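Local coordinates for concanavalin A-like lectin protein kinase family protein (Theobroma cacao, PDB 6CTH) that probably transfers phosphate from ATP to protein substrates as a plant receptor-like kinase, its kinase domain here holding a magnesium ion and an oxindole inhibitor, at residues L138-K143 against F160-L165; Y183-C188 against D199-G204. All coordinates share one frame; numbering follows the deposited sequence.

Interaction 1. Residues L138-K143 against F160-L165; sequences LHRDIK and FGLARL. With MG (magnesium ion), chain C.
Arg140 of the HRD motif reaches across to Leu162 and Arg164, just past the DFG motif. With CG anti to the carbonyl carbon (chi1 -65°) the chain runs alongside Leu162 O, which CB, CG, CD, NE and CZ all line, Arg140 CD nearest of them at 3.1 Å from Leu162 O. A bend at chi3 then brings NH1 back to donate to a lone pair of Leu162 O at 2.8 Å, somewhat bent at 144°. The same NH1 sits 3.8 Å above the centre of the Arg164 guanidinium, the two planes turned 67° apart, while NH2 bonds to Leu176 O of the activation segment. His139 and Phe160 form an offset edge-to-face pair, His139 CD2 3.7 Å from Phe160 CE1. His139 ND1 accepts the N-H of Asp141, whose OD2 binds magnesium at 2.0 Å, with Asp159 and four waters completing the shell; OD1 is held by Thr180. Arg140 NH1 over the Arg164 guanidinium brings two like charges close, probably at some cost. Against this, the antiparallel hydrogen-bonded pair Leu138-Arg164, the bond from Arg140 to Leu162 O and a water donating to His139 O and accepting from Leu162 N join the catalytic loop to the residues after DFG.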
loop_
_atom_site.group_PDB
_atom_site.type_symbol
_atom_site.label_atom_id
_atom_site.label_comp_id
_atom_site.label_asym_id
_atom_site.label_seq_id
_atom_site.Cartn_x
_atom_site.Cartn_y
_atom_site.Cartn_z
ATOM N N LEU A 138 -8.801 -6.563 7.790
ATOM C CA LEU A 138 -8.533 -6.767 6.368
ATOM C C LEU A 138 -8.481 -5.387 5.795
ATOM O O LEU A 138 -9.396 -4.603 6.009
ATOM C CB LEU A 138 -9.660 -7.558 5.712
ATOM C CG LEU A 138 -9.883 -8.940 6.279
ATOM C CD1 LEU A 138 -11.005 -9.626 5.516
ATOM C CD2 LEU A 138 -8.628 -9.760 6.184
ATOM N N HIS A 139 -7.373 -5.056 5.154
ATOM C CA HIS A 139 -7.120 -3.698 4.670
ATOM C C HIS A 139 -7.956 -3.340 3.429
ATOM O O HIS A 139 -8.589 -2.247 3.365
ATOM C CB HIS A 139 -5.624 -3.566 4.370
ATOM C CG HIS A 139 -5.209 -2.189 3.983
ATOM N ND1 HIS A 139 -5.482 -1.639 2.722
ATOM C CD2 HIS A 139 -4.597 -1.216 4.701
ATOM C CE1 HIS A 139 -5.009 -0.399 2.692
ATOM N NE2 HIS A 139 -4.490 -0.111 3.888
ATOM N N ARG A 140 -7.887 -4.210 2.434
ATOM C CA ARG A 140 -8.690 -4.104 1.224
ATOM C C ARG A 140 -8.236 -3.089 0.187
ATOM O O ARG A 140 -8.849 -2.975 -0.866
ATOM C CB ARG A 140 -10.164 -3.931 1.576
ATOM C CG ARG A 140 -10.734 -5.144 2.285
ATOM C CD ARG A 140 -12.192 -4.963 2.640
ATOM N NE ARG A 140 -13.042 -4.980 1.459
ATOM C CZ ARG A 140 -14.021 -4.114 1.233
ATOM N NH1 ARG A 140 -14.278 -3.155 2.105
ATOM N NH2 ARG A 140 -14.744 -4.208 0.130
ATOM N N ASP A 141 -7.155 -2.374 0.464
ATOM C CA ASP A 141 -6.629 -1.440 -0.536
ATOM C C ASP A 141 -5.134 -1.266 -0.479
ATOM O O ASP A 141 -4.595 -0.147 -0.544
ATOM C CB ASP A 141 -7.357 -0.123 -0.456
ATOM C CG ASP A 141 -7.286 0.689 -1.763
ATOM O OD1 ASP A 141 -6.954 0.129 -2.824
ATOM O OD2 ASP A 141 -7.633 1.882 -1.686
ATOM N N ILE A 142 -4.447 -2.376 -0.355
ATOM C CA ILE A 142 -3.024 -2.349 -0.374
ATOM C C ILE A 142 -2.529 -1.964 -1.777
ATOM O O ILE A 142 -2.850 -2.672 -2.723
ATOM C CB ILE A 142 -2.473 -3.687 0.090
ATOM C CG1 ILE A 142 -2.834 -3.909 1.576
ATOM C CG2 ILE A 142 -0.988 -3.767 -0.140
ATOM C CD1 ILE A 142 -2.730 -5.376 1.990
ATOM N N LYS A 143 -1.730 -0.903 -1.879
ATOM C CA LYS A 143 -1.103 -0.487 -3.110
ATOM C C LYS A 143 -0.014 0.548 -2.764
ATOM O O LYS A 143 0.001 1.056 -1.638
ATOM C CB LYS A 143 -2.153 0.141 -4.052
ATOM C CG LYS A 143 -2.948 1.238 -3.443
ATOM C CD LYS A 143 -4.049 1.779 -4.404
ATOM C CE LYS A 143 -4.936 2.825 -3.836
ATOM N NZ LYS A 143 -5.956 3.334 -4.820
ATOM N N PHE A 160 -7.242 3.345 5.597
ATOM C CA PHE A 160 -8.156 2.349 6.146
ATOM C C PHE A 160 -9.619 2.600 5.786
ATOM O O PHE A 160 -10.520 2.075 6.426
ATOM C CB PHE A 160 -7.932 2.242 7.659
ATOM C CG PHE A 160 -6.510 1.887 7.954
ATOM C CD1 PHE A 160 -6.099 0.608 7.917
ATOM C CD2 PHE A 160 -5.595 2.910 8.254
ATOM C CE1 PHE A 160 -4.762 0.257 8.127
ATOM C CE2 PHE A 160 -4.259 2.570 8.506
ATOM C CZ PHE A 160 -3.849 1.273 8.368
ATOM N N GLY A 161 -9.870 3.312 4.697
ATOM C CA GLY A 161 -11.254 3.650 4.356
ATOM C C GLY A 161 -12.119 2.490 3.912
ATOM O O GLY A 161 -13.327 2.543 4.107
ATOM N N LEU A 162 -11.495 1.446 3.365
ATOM C CA LEU A 162 -12.145 0.186 3.004
ATOM C C LEU A 162 -11.870 -0.951 4.006
ATOM O O LEU A 162 -12.350 -2.081 3.821
ATOM C CB LEU A 162 -11.710 -0.251 1.600
ATOM C CG LEU A 162 -12.225 0.583 0.443
ATOM C CD1 LEU A 162 -11.691 0.025 -0.851
ATOM C CD2 LEU A 162 -13.743 0.572 0.482
ATOM N N ALA A 163 -11.085 -0.676 5.056
ATOM C CA ALA A 163 -10.658 -1.726 5.969
ATOM C C ALA A 163 -11.813 -2.214 6.830
ATOM O O ALA A 163 -12.723 -1.438 7.155
ATOM C CB ALA A 163 -9.523 -1.213 6.855
ATOM N N ARG A 164 -11.780 -3.487 7.192
ATOM C CA ARG A 164 -12.834 -4.045 8.007
ATOM C C ARG A 164 -12.336 -4.963 9.108
ATOM O O ARG A 164 -11.358 -5.674 8.937
ATOM C CB ARG A 164 -13.803 -4.839 7.127
ATOM C CG ARG A 164 -14.468 -4.029 6.033
ATOM C CD ARG A 164 -15.503 -3.083 6.607
ATOM N NE ARG A 164 -16.204 -2.351 5.562
ATOM C CZ ARG A 164 -15.810 -1.182 5.077
ATOM N NH1 ARG A 164 -14.720 -0.600 5.542
ATOM N NH2 ARG A 164 -16.512 -0.592 4.126
ATOM N N LEU A 165 -13.014 -4.920 10.247
ATOM C CA LEU A 165 -12.732 -5.850 11.338
ATOM C C LEU A 165 -13.431 -7.168 11.135
ATOM O O LEU A 165 -14.575 -7.187 10.702
ATOM C CB LEU A 165 -13.243 -5.256 12.658
ATOM C CG LEU A 165 -12.437 -4.100 13.191
ATOM C CD1 LEU A 165 -13.179 -3.470 14.362
ATOM C CD2 LEU A 165 -11.059 -4.537 13.671
HETATM MG MG MG C . -8.456 3.413 -0.706
HETATM O O HOH W 1 -8.632 0.576 2.984
HETATM O O HOH W 2 -7.400 4.707 -1.846
HETATM O O HOH W 3 -10.027 3.272 -2.068
HETATM O O HOH W 4 -9.667 4.958 0.301
HETATM O O HOH W 5 -9.429 2.185 0.701
#

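Interaction 2. Residues Y183-C188 against D199-G204; sequences YMAPEC and DVYSFG
The end of the activation segment, with its Ala185-Pro186-Glu187 (APE) motif, rests here on helix 196-212 of the kinase C-lobe, the helix usually called αF. Tyr201 contributes the largest share of the contact. Its CG stands anti to the backbone N (chi1 178°), which carries the ring out from the helix and lays one face against Ala185. Ala185 CA sits 3.7 Å from the ring centroid, only 14° off the normal, a CH-pi contact, and its CB packs at 3.7 Å on Tyr201 CG near the root of the ring. Farther out, Pro186 CD comes 4.0 Å from Tyr201 CE2; Tyr183 O lies in the ring plane, at the edge by Tyr201 CD1. At the tip, a water donates to Met184 O at 2.7 Å and also hydrogen-bonds to Tyr201 OH, tying the phenol to the backbone. One residue along the helix, Ser202 OG donates to Tyr183 O at 2.6 Å, within the carbonyl plane. The same hydroxyl also lies near Ser198 O, one turn back, in a weak bond. The Tyr183 ring itself turns to the helix farther along, touching Val205, its OH bonded to Glu209, while Glu187 forms a salt bridge with Arg277. Two successive backbone carbonyls, those of Tyr183 and Met184, thus find partners from neighbouring helix residues, one directly and one through water. Across this contact the polar links of segment 183-188 therefore run through main-chain carbonyls, while Ala185 and Pro186 pack on the Tyr201 ring.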
loop_
_atom_site.group_PDB
_atom_site.type_symbol
_atom_site.label_atom_id
_atom_site.label_comp_id
_atom_site.label_asym_id
_atom_site.label_seq_id
_atom_site.Cartn_x
_atom_site.Cartn_y
_atom_site.Cartn_z
ATOM N N TYR A 183 -5.010 -4.449 -8.267
ATOM C CA TYR A 183 -4.620 -5.023 -6.961
ATOM C C TYR A 183 -5.638 -5.960 -6.375
ATOM O O TYR A 183 -5.444 -6.422 -5.197
ATOM C CB TYR A 183 -4.374 -3.891 -5.935
ATOM C CG TYR A 183 -3.405 -2.966 -6.513
ATOM C CD1 TYR A 183 -2.049 -3.163 -6.370
ATOM C CD2 TYR A 183 -3.847 -1.929 -7.352
ATOM C CE1 TYR A 183 -1.147 -2.331 -7.008
ATOM C CE2 TYR A 183 -2.944 -1.117 -7.989
ATOM C CZ TYR A 183 -1.607 -1.309 -7.811
ATOM O OH TYR A 183 -0.771 -0.484 -8.499
ATOM N N MET A 184 -6.690 -6.271 -7.124
ATOM C CA MET A 184 -7.779 -7.062 -6.609
ATOM C C MET A 184 -7.696 -8.494 -7.068
ATOM O O MET A 184 -7.575 -8.777 -8.288
ATOM C CB MET A 184 -9.109 -6.431 -6.980
ATOM C CG MET A 184 -9.416 -5.147 -6.228
ATOM S SD MET A 184 -10.854 -4.288 -6.906
ATOM C CE MET A 184 -12.211 -5.178 -6.192
ATOM N N ALA A 185 -7.709 -9.424 -6.113
ATOM C CA ALA A 185 -7.670 -10.842 -6.423
ATOM C C ALA A 185 -8.870 -11.281 -7.254
ATOM O O ALA A 185 -9.960 -10.720 -7.107
ATOM C CB ALA A 185 -7.639 -11.665 -5.112
ATOM N N PRO A 186 -8.691 -12.304 -8.111
ATOM C CA PRO A 186 -9.831 -12.662 -8.977
ATOM C C PRO A 186 -11.131 -13.049 -8.280
ATOM O O PRO A 186 -12.211 -12.665 -8.779
ATOM C CB PRO A 186 -9.300 -13.828 -9.853
ATOM C CG PRO A 186 -8.055 -14.245 -9.231
ATOM C CD PRO A 186 -7.504 -13.121 -8.384
ATOM N N GLU A 187 -11.024 -13.770 -7.157
ATOM C CA GLU A 187 -12.181 -14.132 -6.378
ATOM C C GLU A 187 -12.948 -12.907 -5.812
ATOM O O GLU A 187 -14.125 -13.031 -5.525
ATOM C CB GLU A 187 -11.860 -15.180 -5.294
ATOM C CG GLU A 187 -11.123 -14.634 -4.066
ATOM C CD GLU A 187 -9.623 -14.508 -4.228
ATOM O OE1 GLU A 187 -9.064 -14.830 -5.347
ATOM O OE2 GLU A 187 -8.985 -14.098 -3.202
ATOM N N CYS A 188 -12.306 -11.741 -5.673
ATOM C CA CYS A 188 -13.051 -10.513 -5.317
ATOM C C CYS A 188 -14.137 -10.261 -6.308
ATOM O O CYS A 188 -15.266 -9.944 -5.913
ATOM C CB CYS A 188 -12.187 -9.252 -5.333
ATOM S SG CYS A 188 -10.944 -9.196 -4.026
ATOM N N ASP A 199 -5.873 -9.829 0.651
ATOM C CA ASP A 199 -4.880 -8.849 1.056
ATOM C C ASP A 199 -3.483 -9.314 0.615
ATOM O O ASP A 199 -2.681 -8.517 0.155
ATOM C CB ASP A 199 -4.893 -8.657 2.573
ATOM C CG ASP A 199 -5.791 -7.518 3.019
ATOM O OD1 ASP A 199 -6.380 -6.835 2.162
ATOM O OD2 ASP A 199 -5.902 -7.310 4.242
ATOM N N VAL A 200 -3.192 -10.609 0.775
ATOM C CA VAL A 200 -1.888 -11.164 0.381
ATOM C C VAL A 200 -1.712 -11.017 -1.161
ATOM O O VAL A 200 -0.648 -10.719 -1.602
ATOM C CB VAL A 200 -1.696 -12.613 0.919
ATOM C CG1 VAL A 200 -0.594 -13.351 0.186
ATOM C CG2 VAL A 200 -1.401 -12.539 2.407
ATOM N N TYR A 201 -2.768 -11.192 -1.926
ATOM C CA TYR A 201 -2.726 -10.989 -3.406
ATOM C C TYR A 201 -2.237 -9.571 -3.697
ATOM O O TYR A 201 -1.251 -9.386 -4.433
ATOM C CB TYR A 201 -4.067 -11.296 -3.995
ATOM C CG TYR A 201 -4.058 -11.041 -5.511
ATOM C CD1 TYR A 201 -4.204 -9.765 -6.029
ATOM C CD2 TYR A 201 -3.834 -12.095 -6.373
ATOM C CE1 TYR A 201 -4.139 -9.559 -7.398
ATOM C CE2 TYR A 201 -3.746 -11.892 -7.744
ATOM C CZ TYR A 201 -3.935 -10.641 -8.218
ATOM O OH TYR A 201 -3.861 -10.432 -9.609
ATOM N N SER A 202 -2.846 -8.565 -3.053
ATOM C CA SER A 202 -2.440 -7.177 -3.275
ATOM C C SER A 202 -0.992 -6.968 -2.880
ATOM O O SER A 202 -0.261 -6.297 -3.563
ATOM C CB SER A 202 -3.297 -6.211 -2.458
ATOM O OG SER A 202 -4.688 -6.439 -2.659
ATOM N N PHE A 203 -0.575 -7.548 -1.743
ATOM C CA PHE A 203 0.831 -7.479 -1.334
ATOM C C PHE A 203 1.786 -8.036 -2.423
ATOM O O PHE A 203 2.861 -7.461 -2.680
ATOM C CB PHE A 203 1.025 -8.269 0.012
ATOM C CG PHE A 203 2.467 -8.440 0.428
ATOM C CD1 PHE A 203 3.096 -7.494 1.196
ATOM C CD2 PHE A 203 3.188 -9.547 0.014
ATOM C CE1 PHE A 203 4.442 -7.631 1.548
ATOM C CE2 PHE A 203 4.530 -9.684 0.349
ATOM C CZ PHE A 203 5.154 -8.729 1.130
ATOM N N GLY A 204 1.395 -9.160 -3.012
ATOM C CA GLY A 204 2.152 -9.827 -4.122
ATOM C C GLY A 204 2.359 -8.857 -5.273
ATOM O O GLY A 204 3.491 -8.686 -5.734
HETATM O O HOH W 6 -6.593 -10.160 -10.357
#

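Overall arrangement
From the N terminus, the chain passes through the strands and helix 54-66 of the N-lobe and helix 112-132 before strand 136-138 leads into the catalytic loop. Interaction 1 closes a loop there: strands 147-149 and 155-157 intervene before the DFG region returns to it. The chain then runs on through the activation segment, partly unmodelled, to interaction 2, which closes a shorter loop that takes in the rest of helix 186-191. The two loops follow in series, neither nested nor crossed. They meet in space at helix 196-212, where Asp199 probably accepts hydrogen bonds from the backbone nitrogens of His139 and Arg140, and Ser202 packs against Ile142. Helix 196-212 thereby joins catalytic loop and activation segment.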